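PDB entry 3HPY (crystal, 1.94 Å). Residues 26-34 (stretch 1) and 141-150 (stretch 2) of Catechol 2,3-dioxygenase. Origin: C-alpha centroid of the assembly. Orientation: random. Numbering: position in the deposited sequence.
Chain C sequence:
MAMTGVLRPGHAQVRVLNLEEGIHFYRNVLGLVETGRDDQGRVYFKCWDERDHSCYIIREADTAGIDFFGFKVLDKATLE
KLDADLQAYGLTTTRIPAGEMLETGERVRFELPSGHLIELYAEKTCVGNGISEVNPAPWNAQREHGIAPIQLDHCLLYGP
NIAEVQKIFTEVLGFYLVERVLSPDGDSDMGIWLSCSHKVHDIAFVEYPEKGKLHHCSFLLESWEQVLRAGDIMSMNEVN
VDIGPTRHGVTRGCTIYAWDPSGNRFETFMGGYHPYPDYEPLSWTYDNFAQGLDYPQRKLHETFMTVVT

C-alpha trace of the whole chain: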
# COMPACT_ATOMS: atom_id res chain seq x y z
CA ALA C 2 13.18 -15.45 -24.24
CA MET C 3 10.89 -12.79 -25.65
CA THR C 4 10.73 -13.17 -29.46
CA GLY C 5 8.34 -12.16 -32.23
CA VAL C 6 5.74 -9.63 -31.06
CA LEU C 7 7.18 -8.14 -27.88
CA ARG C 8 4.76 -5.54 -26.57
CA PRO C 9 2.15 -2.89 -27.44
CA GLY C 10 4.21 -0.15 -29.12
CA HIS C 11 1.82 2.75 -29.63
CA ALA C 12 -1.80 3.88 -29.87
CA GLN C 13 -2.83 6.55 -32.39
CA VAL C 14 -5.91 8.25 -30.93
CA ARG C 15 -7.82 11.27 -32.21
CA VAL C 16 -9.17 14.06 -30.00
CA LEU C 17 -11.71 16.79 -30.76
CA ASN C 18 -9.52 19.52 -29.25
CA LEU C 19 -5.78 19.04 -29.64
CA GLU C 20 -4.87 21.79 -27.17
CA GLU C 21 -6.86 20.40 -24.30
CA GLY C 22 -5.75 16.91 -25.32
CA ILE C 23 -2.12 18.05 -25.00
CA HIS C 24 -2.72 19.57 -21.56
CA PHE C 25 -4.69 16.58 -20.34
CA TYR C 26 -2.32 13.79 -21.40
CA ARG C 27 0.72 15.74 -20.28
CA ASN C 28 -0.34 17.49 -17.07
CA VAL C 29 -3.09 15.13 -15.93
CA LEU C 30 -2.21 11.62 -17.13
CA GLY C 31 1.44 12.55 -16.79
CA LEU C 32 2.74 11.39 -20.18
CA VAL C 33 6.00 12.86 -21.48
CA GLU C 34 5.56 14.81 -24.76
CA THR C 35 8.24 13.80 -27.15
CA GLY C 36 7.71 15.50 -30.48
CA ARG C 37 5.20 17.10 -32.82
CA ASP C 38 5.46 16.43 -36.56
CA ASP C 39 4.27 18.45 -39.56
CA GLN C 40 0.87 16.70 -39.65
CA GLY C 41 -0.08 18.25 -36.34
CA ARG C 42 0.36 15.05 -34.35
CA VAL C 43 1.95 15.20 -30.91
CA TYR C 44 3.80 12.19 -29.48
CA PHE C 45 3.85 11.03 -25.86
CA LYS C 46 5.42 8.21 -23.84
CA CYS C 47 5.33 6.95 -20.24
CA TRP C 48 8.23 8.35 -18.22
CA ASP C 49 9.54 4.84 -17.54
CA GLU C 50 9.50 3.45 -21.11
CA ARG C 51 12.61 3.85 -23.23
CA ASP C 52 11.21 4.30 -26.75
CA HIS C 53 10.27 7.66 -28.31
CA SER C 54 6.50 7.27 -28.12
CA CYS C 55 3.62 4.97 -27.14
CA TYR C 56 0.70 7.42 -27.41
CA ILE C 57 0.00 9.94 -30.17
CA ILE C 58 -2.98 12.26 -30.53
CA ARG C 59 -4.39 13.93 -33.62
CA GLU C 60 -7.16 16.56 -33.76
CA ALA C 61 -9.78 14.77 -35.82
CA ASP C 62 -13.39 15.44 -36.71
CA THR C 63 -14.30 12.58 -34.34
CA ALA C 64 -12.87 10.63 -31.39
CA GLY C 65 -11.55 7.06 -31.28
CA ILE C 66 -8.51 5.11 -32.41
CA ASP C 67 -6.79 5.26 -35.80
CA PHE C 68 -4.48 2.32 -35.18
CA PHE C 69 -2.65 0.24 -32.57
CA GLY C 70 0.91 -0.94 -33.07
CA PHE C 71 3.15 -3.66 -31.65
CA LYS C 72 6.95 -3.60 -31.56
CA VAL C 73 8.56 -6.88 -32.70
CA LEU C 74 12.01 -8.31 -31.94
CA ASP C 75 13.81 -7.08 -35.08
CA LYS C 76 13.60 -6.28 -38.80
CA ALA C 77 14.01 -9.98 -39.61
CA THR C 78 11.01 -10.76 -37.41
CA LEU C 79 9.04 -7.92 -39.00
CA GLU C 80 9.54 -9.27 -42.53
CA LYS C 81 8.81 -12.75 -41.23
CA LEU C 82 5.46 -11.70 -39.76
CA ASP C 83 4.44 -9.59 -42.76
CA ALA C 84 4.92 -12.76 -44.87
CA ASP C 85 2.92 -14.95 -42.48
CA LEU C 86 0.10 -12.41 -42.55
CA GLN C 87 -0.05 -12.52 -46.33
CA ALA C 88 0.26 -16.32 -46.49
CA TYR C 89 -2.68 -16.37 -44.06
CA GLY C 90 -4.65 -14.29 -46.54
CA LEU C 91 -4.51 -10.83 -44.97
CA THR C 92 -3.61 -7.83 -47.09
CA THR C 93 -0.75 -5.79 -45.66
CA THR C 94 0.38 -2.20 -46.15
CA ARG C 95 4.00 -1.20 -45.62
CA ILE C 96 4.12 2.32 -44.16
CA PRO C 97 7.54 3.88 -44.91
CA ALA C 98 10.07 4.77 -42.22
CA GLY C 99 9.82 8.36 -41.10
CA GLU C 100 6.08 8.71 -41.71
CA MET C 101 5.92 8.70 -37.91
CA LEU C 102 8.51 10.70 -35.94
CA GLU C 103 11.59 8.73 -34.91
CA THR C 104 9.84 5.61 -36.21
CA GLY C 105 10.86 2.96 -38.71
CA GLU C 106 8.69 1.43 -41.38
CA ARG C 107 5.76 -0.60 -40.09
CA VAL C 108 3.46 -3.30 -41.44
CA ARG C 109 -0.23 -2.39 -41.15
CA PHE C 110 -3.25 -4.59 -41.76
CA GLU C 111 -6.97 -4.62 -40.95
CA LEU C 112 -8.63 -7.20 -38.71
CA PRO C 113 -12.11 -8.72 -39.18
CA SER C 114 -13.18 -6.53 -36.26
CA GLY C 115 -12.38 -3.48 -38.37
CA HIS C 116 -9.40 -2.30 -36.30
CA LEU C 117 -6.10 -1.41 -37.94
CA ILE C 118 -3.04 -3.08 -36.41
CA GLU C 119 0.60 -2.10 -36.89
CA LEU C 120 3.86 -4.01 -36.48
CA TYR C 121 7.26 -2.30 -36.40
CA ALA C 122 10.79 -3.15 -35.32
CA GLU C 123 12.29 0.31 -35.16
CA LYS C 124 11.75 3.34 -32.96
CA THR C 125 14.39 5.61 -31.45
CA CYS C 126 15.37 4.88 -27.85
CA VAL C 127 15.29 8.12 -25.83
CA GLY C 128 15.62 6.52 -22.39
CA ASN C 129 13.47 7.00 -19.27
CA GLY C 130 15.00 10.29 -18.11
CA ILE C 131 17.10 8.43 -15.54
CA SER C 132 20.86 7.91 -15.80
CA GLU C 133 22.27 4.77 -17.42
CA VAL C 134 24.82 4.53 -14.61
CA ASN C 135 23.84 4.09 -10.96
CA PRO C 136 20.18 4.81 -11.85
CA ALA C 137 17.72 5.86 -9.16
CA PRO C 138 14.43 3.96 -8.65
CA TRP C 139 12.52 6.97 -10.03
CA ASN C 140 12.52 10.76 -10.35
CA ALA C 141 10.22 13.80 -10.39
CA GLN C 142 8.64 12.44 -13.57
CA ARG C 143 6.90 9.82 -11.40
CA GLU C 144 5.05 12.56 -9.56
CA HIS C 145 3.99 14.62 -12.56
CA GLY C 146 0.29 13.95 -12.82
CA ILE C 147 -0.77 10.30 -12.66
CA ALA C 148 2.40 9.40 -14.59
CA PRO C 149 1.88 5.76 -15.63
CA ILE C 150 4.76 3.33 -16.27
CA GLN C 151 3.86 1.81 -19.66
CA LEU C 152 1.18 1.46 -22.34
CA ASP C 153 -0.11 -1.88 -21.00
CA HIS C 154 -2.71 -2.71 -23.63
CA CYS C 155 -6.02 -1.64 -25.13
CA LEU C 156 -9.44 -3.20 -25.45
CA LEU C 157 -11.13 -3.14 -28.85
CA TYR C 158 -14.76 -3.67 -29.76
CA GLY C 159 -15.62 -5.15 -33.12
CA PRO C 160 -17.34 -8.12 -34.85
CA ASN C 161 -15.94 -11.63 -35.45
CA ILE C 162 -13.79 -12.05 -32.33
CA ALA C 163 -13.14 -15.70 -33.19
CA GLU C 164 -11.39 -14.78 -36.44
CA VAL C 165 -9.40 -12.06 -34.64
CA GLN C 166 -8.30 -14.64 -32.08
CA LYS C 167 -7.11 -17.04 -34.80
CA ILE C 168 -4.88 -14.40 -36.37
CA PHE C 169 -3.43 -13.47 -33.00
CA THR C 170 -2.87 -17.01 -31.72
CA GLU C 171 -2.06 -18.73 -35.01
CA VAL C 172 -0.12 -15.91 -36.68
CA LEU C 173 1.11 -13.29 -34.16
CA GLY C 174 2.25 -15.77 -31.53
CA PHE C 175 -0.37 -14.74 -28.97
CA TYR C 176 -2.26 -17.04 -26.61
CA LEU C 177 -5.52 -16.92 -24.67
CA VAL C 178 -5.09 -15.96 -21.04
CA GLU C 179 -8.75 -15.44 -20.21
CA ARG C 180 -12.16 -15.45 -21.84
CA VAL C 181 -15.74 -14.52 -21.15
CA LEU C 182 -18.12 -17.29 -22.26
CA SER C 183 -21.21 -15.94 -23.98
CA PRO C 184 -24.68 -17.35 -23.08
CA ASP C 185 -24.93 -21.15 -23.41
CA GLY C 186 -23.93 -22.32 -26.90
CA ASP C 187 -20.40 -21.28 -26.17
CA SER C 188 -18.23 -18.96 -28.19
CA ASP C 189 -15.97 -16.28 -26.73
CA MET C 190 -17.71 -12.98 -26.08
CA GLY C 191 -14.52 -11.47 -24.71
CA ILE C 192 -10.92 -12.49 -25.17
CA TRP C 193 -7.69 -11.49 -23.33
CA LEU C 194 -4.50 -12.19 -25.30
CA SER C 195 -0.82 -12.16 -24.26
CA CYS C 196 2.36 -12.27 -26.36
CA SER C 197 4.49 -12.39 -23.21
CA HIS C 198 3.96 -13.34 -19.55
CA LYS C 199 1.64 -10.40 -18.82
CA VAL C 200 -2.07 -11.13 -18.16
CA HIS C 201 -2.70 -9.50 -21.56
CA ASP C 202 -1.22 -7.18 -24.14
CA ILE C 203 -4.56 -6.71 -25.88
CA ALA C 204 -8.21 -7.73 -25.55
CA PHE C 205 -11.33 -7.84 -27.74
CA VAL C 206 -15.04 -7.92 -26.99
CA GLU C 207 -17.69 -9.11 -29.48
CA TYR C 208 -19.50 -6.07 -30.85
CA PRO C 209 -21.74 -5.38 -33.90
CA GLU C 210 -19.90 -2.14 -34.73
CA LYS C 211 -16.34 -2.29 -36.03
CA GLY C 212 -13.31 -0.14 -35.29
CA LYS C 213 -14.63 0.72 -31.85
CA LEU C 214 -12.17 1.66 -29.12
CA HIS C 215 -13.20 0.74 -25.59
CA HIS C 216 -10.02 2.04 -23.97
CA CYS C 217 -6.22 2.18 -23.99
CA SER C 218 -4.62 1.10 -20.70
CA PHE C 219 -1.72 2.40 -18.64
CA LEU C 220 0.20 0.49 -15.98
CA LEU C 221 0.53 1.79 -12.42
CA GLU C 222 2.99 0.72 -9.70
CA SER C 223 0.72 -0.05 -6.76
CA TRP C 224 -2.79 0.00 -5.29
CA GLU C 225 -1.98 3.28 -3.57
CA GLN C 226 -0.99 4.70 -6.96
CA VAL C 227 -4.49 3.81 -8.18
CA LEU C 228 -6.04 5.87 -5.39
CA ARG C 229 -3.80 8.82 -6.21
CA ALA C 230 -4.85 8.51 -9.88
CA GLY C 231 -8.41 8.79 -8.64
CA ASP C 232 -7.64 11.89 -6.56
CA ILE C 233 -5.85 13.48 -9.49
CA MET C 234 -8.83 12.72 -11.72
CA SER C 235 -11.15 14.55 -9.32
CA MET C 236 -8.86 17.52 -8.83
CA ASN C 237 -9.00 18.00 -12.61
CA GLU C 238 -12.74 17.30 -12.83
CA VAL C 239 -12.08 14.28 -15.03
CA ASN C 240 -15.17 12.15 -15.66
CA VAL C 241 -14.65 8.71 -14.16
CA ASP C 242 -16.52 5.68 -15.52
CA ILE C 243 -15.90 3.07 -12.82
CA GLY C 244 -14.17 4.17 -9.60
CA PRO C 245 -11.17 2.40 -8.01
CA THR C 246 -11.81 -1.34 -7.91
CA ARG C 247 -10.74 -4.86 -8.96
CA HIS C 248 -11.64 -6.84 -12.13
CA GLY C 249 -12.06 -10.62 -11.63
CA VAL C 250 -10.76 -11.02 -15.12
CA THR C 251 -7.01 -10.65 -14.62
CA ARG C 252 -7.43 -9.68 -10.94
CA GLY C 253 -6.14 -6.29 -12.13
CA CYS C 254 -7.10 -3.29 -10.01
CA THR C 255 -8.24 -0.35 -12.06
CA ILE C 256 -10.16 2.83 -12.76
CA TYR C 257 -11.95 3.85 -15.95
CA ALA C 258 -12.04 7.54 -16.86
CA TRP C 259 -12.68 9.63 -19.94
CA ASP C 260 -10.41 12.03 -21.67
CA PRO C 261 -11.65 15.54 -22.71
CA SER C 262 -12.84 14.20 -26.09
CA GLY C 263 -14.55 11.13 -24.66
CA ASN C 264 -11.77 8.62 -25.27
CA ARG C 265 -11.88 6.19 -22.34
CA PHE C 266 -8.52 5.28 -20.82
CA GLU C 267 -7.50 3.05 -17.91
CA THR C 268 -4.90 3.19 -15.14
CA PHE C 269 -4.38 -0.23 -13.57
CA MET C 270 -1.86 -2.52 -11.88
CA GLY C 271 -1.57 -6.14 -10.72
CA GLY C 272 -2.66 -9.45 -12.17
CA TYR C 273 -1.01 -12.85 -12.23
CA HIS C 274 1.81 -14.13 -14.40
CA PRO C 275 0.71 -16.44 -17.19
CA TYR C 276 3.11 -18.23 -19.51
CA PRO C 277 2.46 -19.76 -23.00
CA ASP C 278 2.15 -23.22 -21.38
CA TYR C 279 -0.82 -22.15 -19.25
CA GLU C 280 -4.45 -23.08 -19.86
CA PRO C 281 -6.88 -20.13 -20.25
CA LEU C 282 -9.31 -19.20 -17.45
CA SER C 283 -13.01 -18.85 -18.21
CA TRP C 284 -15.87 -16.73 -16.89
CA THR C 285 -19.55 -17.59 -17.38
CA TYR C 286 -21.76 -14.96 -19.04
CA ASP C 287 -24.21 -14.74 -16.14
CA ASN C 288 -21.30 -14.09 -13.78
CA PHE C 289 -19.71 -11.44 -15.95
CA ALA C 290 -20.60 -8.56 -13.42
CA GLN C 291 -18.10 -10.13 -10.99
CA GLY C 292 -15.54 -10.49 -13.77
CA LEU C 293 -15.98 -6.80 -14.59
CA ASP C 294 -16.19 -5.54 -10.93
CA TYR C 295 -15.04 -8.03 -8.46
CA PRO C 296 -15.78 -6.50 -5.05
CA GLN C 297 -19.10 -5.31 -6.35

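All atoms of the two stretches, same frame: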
# COMPACT_ATOMS: atom_id res chain seq x y z
N TYR C 26 -3.26 14.90 -21.39
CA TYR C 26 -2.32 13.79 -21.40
C TYR C 26 -0.94 14.12 -20.87
O TYR C 26 -0.18 13.22 -20.53
CB TYR C 26 -2.20 13.22 -22.82
CG TYR C 26 -3.38 12.35 -23.21
CD1 TYR C 26 -3.60 11.12 -22.57
CD2 TYR C 26 -4.29 12.75 -24.18
CE1 TYR C 26 -4.69 10.32 -22.90
CE2 TYR C 26 -5.39 11.96 -24.52
CZ TYR C 26 -5.58 10.75 -23.87
OH TYR C 26 -6.66 9.95 -24.20
N ARG C 27 -0.60 15.40 -20.77
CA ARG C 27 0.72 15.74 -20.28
C ARG C 27 0.73 16.16 -18.81
O ARG C 27 1.60 15.73 -18.05
CB ARG C 27 1.33 16.86 -21.13
CG ARG C 27 2.83 16.74 -21.26
CD ARG C 27 3.53 18.07 -21.08
NE ARG C 27 3.24 19.00 -22.16
CZ ARG C 27 3.89 20.14 -22.34
NH1 ARG C 27 4.87 20.48 -21.51
NH2 ARG C 27 3.57 20.95 -23.35
N ASN C 28 -0.24 16.98 -18.43
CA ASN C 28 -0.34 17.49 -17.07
C ASN C 28 -1.25 16.69 -16.14
O ASN C 28 -1.12 16.76 -14.92
CB ASN C 28 -0.79 18.95 -17.12
CG ASN C 28 0.18 19.81 -17.88
OD1 ASN C 28 -0.20 20.82 -18.47
ND2 ASN C 28 1.46 19.42 -17.88
N VAL C 29 -2.18 15.94 -16.72
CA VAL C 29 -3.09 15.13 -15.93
C VAL C 29 -2.65 13.67 -15.92
O VAL C 29 -2.34 13.13 -14.86
CB VAL C 29 -4.53 15.19 -16.46
CG1 VAL C 29 -5.43 14.31 -15.59
CG2 VAL C 29 -5.02 16.62 -16.47
N LEU C 30 -2.63 13.02 -17.08
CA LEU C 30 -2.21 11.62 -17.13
C LEU C 30 -0.72 11.49 -16.86
O LEU C 30 -0.24 10.43 -16.50
CB LEU C 30 -2.55 10.99 -18.49
CG LEU C 30 -2.26 9.48 -18.58
CD1 LEU C 30 -2.99 8.75 -17.46
CD2 LEU C 30 -2.69 8.95 -19.93
N GLY C 31 0.01 12.58 -17.05
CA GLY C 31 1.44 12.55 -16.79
C GLY C 31 2.32 11.90 -17.84
O GLY C 31 3.37 11.35 -17.50
N LEU C 32 1.91 11.94 -19.10
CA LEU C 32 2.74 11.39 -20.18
C LEU C 32 3.77 12.45 -20.54
O LEU C 32 3.54 13.65 -20.35
CB LEU C 32 1.91 11.08 -21.42
CG LEU C 32 1.24 9.70 -21.53
CD1 LEU C 32 0.67 9.29 -20.20
CD2 LEU C 32 0.18 9.73 -22.60
N VAL C 33 4.91 11.99 -21.06
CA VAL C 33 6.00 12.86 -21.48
C VAL C 33 5.87 13.15 -22.98
O VAL C 33 5.93 12.23 -23.79
CB VAL C 33 7.36 12.16 -21.19
CG1 VAL C 33 8.52 13.03 -21.64
CG2 VAL C 33 7.48 11.86 -19.69
N GLU C 34 5.69 14.42 -23.35
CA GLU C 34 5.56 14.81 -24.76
C GLU C 34 6.90 14.58 -25.41
O GLU C 34 7.92 14.89 -24.83
CB GLU C 34 5.19 16.28 -24.88
CG GLU C 34 4.95 16.71 -26.32
CD GLU C 34 4.43 18.13 -26.44
OE1 GLU C 34 3.52 18.49 -25.67
OE2 GLU C 34 4.94 18.86 -27.32
N ALA C 141 11.37 12.91 -10.41
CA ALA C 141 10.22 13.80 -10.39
C ALA C 141 9.16 13.44 -11.42
O ALA C 141 7.98 13.71 -11.23
CB ALA C 141 10.68 15.24 -10.60
N GLN C 142 9.58 12.83 -12.52
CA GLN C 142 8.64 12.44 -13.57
C GLN C 142 7.52 11.58 -12.99
O GLN C 142 6.37 11.71 -13.41
CB GLN C 142 9.37 11.67 -14.68
CG GLN C 142 10.40 12.51 -15.46
CD GLN C 142 11.16 11.69 -16.50
OE1 GLN C 142 11.95 10.81 -16.16
NE2 GLN C 142 10.93 11.98 -17.78
N ARG C 143 7.86 10.73 -12.03
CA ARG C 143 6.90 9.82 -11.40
C ARG C 143 5.79 10.54 -10.64
O ARG C 143 4.74 9.97 -10.35
CB ARG C 143 7.63 8.88 -10.43
CG ARG C 143 6.76 7.73 -9.92
CD ARG C 143 7.46 6.88 -8.85
NE ARG C 143 7.60 7.57 -7.57
CZ ARG C 143 7.82 6.95 -6.42
NH1 ARG C 143 7.91 5.63 -6.38
NH2 ARG C 143 7.92 7.65 -5.29
N GLU C 144 6.03 11.80 -10.32
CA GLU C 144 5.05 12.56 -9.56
C GLU C 144 4.33 13.61 -10.39
O GLU C 144 3.53 14.38 -9.86
CB GLU C 144 5.74 13.21 -8.36
CG GLU C 144 6.53 12.21 -7.54
CD GLU C 144 7.23 12.84 -6.36
OE1 GLU C 144 6.56 13.15 -5.36
OE2 GLU C 144 8.46 13.02 -6.43
N HIS C 145 4.62 13.65 -11.68
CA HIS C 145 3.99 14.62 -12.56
C HIS C 145 2.68 14.03 -13.04
O HIS C 145 2.66 13.17 -13.93
CB HIS C 145 4.90 14.92 -13.75
CG HIS C 145 4.35 15.94 -14.69
ND1 HIS C 145 4.23 17.28 -14.36
CD2 HIS C 145 3.90 15.84 -15.96
CE1 HIS C 145 3.75 17.95 -15.38
NE2 HIS C 145 3.53 17.10 -16.37
N GLY C 146 1.59 14.49 -12.45
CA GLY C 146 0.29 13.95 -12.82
C GLY C 146 0.27 12.49 -12.41
O GLY C 146 1.07 12.06 -11.59
N ILE C 147 -0.65 11.72 -12.98
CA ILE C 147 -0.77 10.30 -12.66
C ILE C 147 0.55 9.58 -12.97
O ILE C 147 1.02 8.74 -12.19
CB ILE C 147 -1.93 9.69 -13.46
CG1 ILE C 147 -3.21 10.48 -13.16
CG2 ILE C 147 -2.12 8.22 -13.10
CD1 ILE C 147 -4.42 10.03 -13.96
N ALA C 148 1.12 9.93 -14.12
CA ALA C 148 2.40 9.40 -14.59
C ALA C 148 2.52 7.88 -14.63
O ALA C 148 3.28 7.28 -13.88
CB ALA C 148 3.53 9.99 -13.74
N PRO C 149 1.80 7.22 -15.55
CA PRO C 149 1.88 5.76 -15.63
C PRO C 149 3.25 5.27 -16.09
O PRO C 149 4.06 6.06 -16.57
CB PRO C 149 0.76 5.42 -16.60
CG PRO C 149 0.78 6.60 -17.54
CD PRO C 149 0.92 7.77 -16.60
N ILE C 150 3.49 3.97 -15.94
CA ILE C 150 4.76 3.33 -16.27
C ILE C 150 4.91 2.77 -17.69
O ILE C 150 6.01 2.71 -18.21
CB ILE C 150 5.07 2.20 -15.25
CG1 ILE C 150 5.51 2.82 -13.92
CG2 ILE C 150 6.18 1.30 -15.77
CD1 ILE C 150 4.43 3.61 -13.21
O HOH W 1 5.78 11.76 -16.04
O HOH W 2 4.41 8.58 -17.73

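Stretch 1 is the last part of a helix, a turn, and the start of a strand; stretch 2 is a loop that runs close beside the turn. Where the helix runs out, carbonyls lose their usual intrahelical partners, and the loop supplies backbone amides in their place. Ile 147 N donates to Val 29 O at 2.9 Å, almost linearly, and Ala 148 N donates to Leu 30 O at 2.8 Å with a more bent angle. Within stretch 1, Leu 32 N closes the turn on Tyr 26 O at 2.8 Å.

Such close backbone packing depends on two glycines. Gly 31, the first residue to leave helical angles, has positive phi, and its CA approaches His 145 O at 3.2 Å in a CA-H...O contact; a beta carbon here would collide with that oxygen and with Ala 148 N. Gly 146, also at positive phi, sets its CA 3.4 Å from Val 29 O, where a beta carbon would clash with the carbonyls of Val 29 and Asn 28. Two waters extend the backbone link from Gly 31 O: one also donates to Gln 142 O, the other to Pro 149 O.

Apolar side chains fill the buried side. Ile 147 points toward stretch 1, and its CD1 lies 4.0 Å from Leu 30 CD1. Leu 30 starts away, but its t, p rotamer brings its end back, with CG 4.1 Å from Pro 149 CD. Leu 32 CD1 meets Pro 149 CG at 3.8 Å, so the compact proline ring serves both leucines without adding an amide hydrogen that needs a partner.

At the exposed margin, His 145, with chi1 t, reaches back so that NE2 lies 2.9 Å from Arg 27 O. The Arg 27 side chain instead forms a salt bridge within its own stretch, NH2 to Glu 34 OE1 at 3.4 Å.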